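Local structure of actin binding protein (Saccharomyces cerevisiae, 1JO8) at residues F30-D33 against D34-L37. The protein regulates ARP2/3-mediated actin assembly by binding actin filaments and recruiting the complex to their sides, its SH3 domain, the part described here, engaging partners such as SRV2 and ARK1. Residues are numbered along the deposited sequence; the frame is centred on the assembly and turned at random. Where two conformers were deposited one is given.
Sequences FVDD and DWWL
Phe30 and Trp36 meet edge to face across a tight surface turn, and with the Asp32 carboxylate they illustrate how a link between strands can be closed by its own side chains. Outward from CB, with CG anti to the carbonyl carbon (chi1 -63°), the Trp36 indole lies alongside the phenyl ring, both pointing the same way. CG is at the limit of contact, CD2 already touches the phenyl, and CD1 turns its edge to the carbonyl of Asp32, whose O lies in the indole plane at 3.2 Å from Trp36 CD1. NE1 lies 3.5 Å from Phe30 CD1. The closest approach of the two rings is Trp36 CE2 to Phe30 CD1, 3.4 Å; CZ2 stands 3.5 Å from Phe30 CE1, and CH2, at the tip, 3.7 Å from the same atom. The phenyl thus presents its edge to one indole face, the planes at 76°. Were Trp36 an alanine, the Phe30 ring would be likely to lose the indole face under its edge and turn more freely, with Pro1 still beside it.

On the other flank, in the conformer described, Asp32 OD2 accepts from Asp34 N at 2.9 Å, approached from above the carboxylate plane; this bond forms an Asx turn, and Trp35 N adds a weak second bond to the same oxygen at 3.3 Å. The two like charges, 4.3 Å apart at Asp32 OD2 and Asp34 OD2, are likely to give this corner a negative potential.

The turn is the n-Src loop of the SH3 fold, linking antiparallel strands 24-29 and 35-40. Trp36 also packs on Ile28 of the first and on Phe49 of strand 46-50, while Trp35 reaches Tyr9, Glu16 and Pro50, consistent with the conserved tryptophan of the peptide-binding surface.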
ATOM      1  N   PHE A  30       4.886   3.563  -8.966  1.00  5.32           N
ATOM      2  CA  PHE A  30       4.904   4.954  -8.543  1.00  5.48           C
ATOM      3  C   PHE A  30       4.070   5.780  -9.512  1.00  6.20           C
ATOM      4  O   PHE A  30       4.579   6.637 -10.231  1.00  7.84           O
ATOM      5  CB  PHE A  30       6.353   5.437  -8.462  1.00  6.41           C
ATOM      6  CG  PHE A  30       7.155   4.710  -7.409  1.00  6.56           C
ATOM      7  CD1 PHE A  30       7.113   5.089  -6.087  1.00  8.13           C
ATOM      8  CD2 PHE A  30       7.912   3.625  -7.749  1.00  7.74           C
ATOM      9  CE1 PHE A  30       7.845   4.411  -5.140  1.00  9.21           C
ATOM     10  CE2 PHE A  30       8.659   2.929  -6.784  1.00  8.99           C
ATOM     11  CZ  PHE A  30       8.605   3.333  -5.483  1.00  9.14           C
ATOM     12  N   VAL A  31       2.765   5.583  -9.471  1.00  6.19           N
ATOM     13  CA  VAL A  31       1.875   6.208 -10.448  1.00  6.86           C
ATOM     14  C   VAL A  31       1.642   7.684 -10.207  1.00  7.89           C
ATOM     15  O   VAL A  31       1.267   8.382 -11.131  1.00  8.33           O
ATOM     16  CB  VAL A  31       0.502   5.491 -10.529  1.00  7.64           C
ATOM     17  CG1 VAL A  31       0.669   4.071 -11.052  1.00  8.23           C
ATOM     18  CG2 VAL A  31      -0.205   5.496  -9.189  1.00  7.68           C
ATOM     19  N   ASP A  32       1.889   8.161  -8.996  1.00  8.42           N
ATOM     20  CA  ASP A  32       1.697   9.556  -8.628  1.00  9.71           C
ATOM     21  C   ASP A  32       2.672   9.850  -7.490  1.00 10.56           C
ATOM     22  O   ASP A  32       3.252   8.930  -6.934  1.00 11.17           O
ATOM     23  CB  ASP A  32       0.237   9.757  -8.212  1.00 11.06           C
ATOM     24  CG  ASP A  32      -0.061  11.161  -7.785  0.60 12.57           C
ATOM     25  OD1 ASP A  32      -0.200  12.031  -8.684  0.60 14.77           O
ATOM     26  OD2 ASP A  32      -0.179  11.463  -6.566  0.65 14.52           O
ATOM     27  N   ASP A  33       2.859  11.133  -7.146  1.00 11.97           N
ATOM     28  CA  ASP A  33       3.754  11.524  -6.062  1.00 14.00           C
ATOM     29  C   ASP A  33       3.205  11.102  -4.705  1.00 13.02           C
ATOM     30  O   ASP A  33       3.947  10.686  -3.829  1.00 15.46           O
ATOM     31  CB  ASP A  33       3.925  13.052  -5.998  1.00 15.44           C
ATOM     32  CG  ASP A  33       4.702  13.616  -7.146  1.00 19.76           C
ATOM     33  OD1 ASP A  33       5.478  12.896  -7.793  1.00 23.13           O
ATOM     34  OD2 ASP A  33       4.607  14.822  -7.444  1.00 23.90           O
ATOM     35  N   ASP A  34       1.897  11.246  -4.522  1.00 10.91           N
ATOM     36  CA  ASP A  34       1.250  11.045  -3.225  1.00 11.19           C
ATOM     37  C   ASP A  34       0.473   9.746  -3.090  1.00  9.76           C
ATOM     38  O   ASP A  34       0.102   9.347  -1.979  1.00 10.12           O
ATOM     39  CB  ASP A  34       0.311  12.231  -2.949  1.00 12.76           C
ATOM     40  CG  ASP A  34       1.051  13.536  -2.958  1.00 15.87           C
ATOM     41  OD1 ASP A  34       2.062  13.606  -2.234  1.00 15.30           O
ATOM     42  OD2 ASP A  34       0.746  14.512  -3.684  1.00 20.03           O
ATOM     43  N   TRP A  35       0.187   9.123  -4.218  1.00  8.22           N
ATOM     44  CA  TRP A  35      -0.583   7.901  -4.249  1.00  7.23           C
ATOM     45  C   TRP A  35       0.175   6.900  -5.097  1.00  6.08           C
ATOM     46  O   TRP A  35       0.571   7.225  -6.221  1.00  6.76           O
ATOM     47  CB  TRP A  35      -1.949   8.158  -4.869  1.00  8.14           C
ATOM     48  CG  TRP A  35      -2.845   8.963  -3.996  1.00  9.57           C
ATOM     49  CD1 TRP A  35      -2.926  10.319  -3.923  1.00 11.05           C
ATOM     50  CD2 TRP A  35      -3.749   8.449  -3.022  1.00 10.08           C
ATOM     51  NE1 TRP A  35      -3.851  10.680  -2.971  1.00 11.63           N
ATOM     52  CE2 TRP A  35      -4.383   9.549  -2.409  1.00 10.12           C
ATOM     53  CE3 TRP A  35      -4.136   7.170  -2.646  1.00  9.40           C
ATOM     54  CZ2 TRP A  35      -5.358   9.391  -1.413  1.00 11.25           C
ATOM     55  CZ3 TRP A  35      -5.111   7.027  -1.679  1.00 10.40           C
ATOM     56  CH2 TRP A  35      -5.709   8.124  -1.080  1.00 10.87           C
ATOM     57  N   TRP A  36       0.367   5.698  -4.561  1.00  5.77           N
ATOM     58  CA  TRP A  36       1.042   4.632  -5.251  1.00  5.47           C
ATOM     59  C   TRP A  36       0.064   3.492  -5.431  1.00  5.53           C
ATOM     60  O   TRP A  36      -0.944   3.404  -4.746  1.00  5.80           O
ATOM     61  CB  TRP A  36       2.271   4.144  -4.503  1.00  6.34           C
ATOM     62  CG  TRP A  36       3.343   5.192  -4.335  1.00  6.33           C
ATOM     63  CD1 TRP A  36       3.482   6.335  -5.061  1.00  7.25           C
ATOM     64  CD2 TRP A  36       4.428   5.183  -3.397  1.00  7.27           C
ATOM     65  NE1 TRP A  36       4.590   7.036  -4.642  1.00  7.40           N
ATOM     66  CE2 TRP A  36       5.185   6.355  -3.618  1.00  8.12           C
ATOM     67  CE3 TRP A  36       4.829   4.317  -2.393  1.00  8.93           C
ATOM     68  CZ2 TRP A  36       6.315   6.664  -2.884  1.00  9.92           C
ATOM     69  CZ3 TRP A  36       5.979   4.631  -1.671  1.00  9.93           C
ATOM     70  CH2 TRP A  36       6.690   5.794  -1.918  1.00 10.03           C
ATOM     71  N   LEU A  37       0.373   2.629  -6.378  1.00  5.02           N
ATOM     72  CA  LEU A  37      -0.380   1.423  -6.611  1.00  5.22           C
ATOM     73  C   LEU A  37       0.434   0.235  -6.080  1.00  5.56           C
ATOM     74  O   LEU A  37       1.646   0.185  -6.295  1.00  6.54           O
ATOM     75  CB  LEU A  37      -0.578   1.244  -8.090  1.00  6.36           C
ATOM     76  CG  LEU A  37      -1.354   0.095  -8.688  0.55  6.26           C
ATOM     77  CD1 LEU A  37      -2.721  -0.133  -8.134  0.55  6.65           C
ATOM     78  CD2 LEU A  37      -1.321   0.146 -10.205  0.55  6.98           C
TER
HETATM   79  O   HOH W   1       3.819  12.175  -0.794  1.00 25.85           O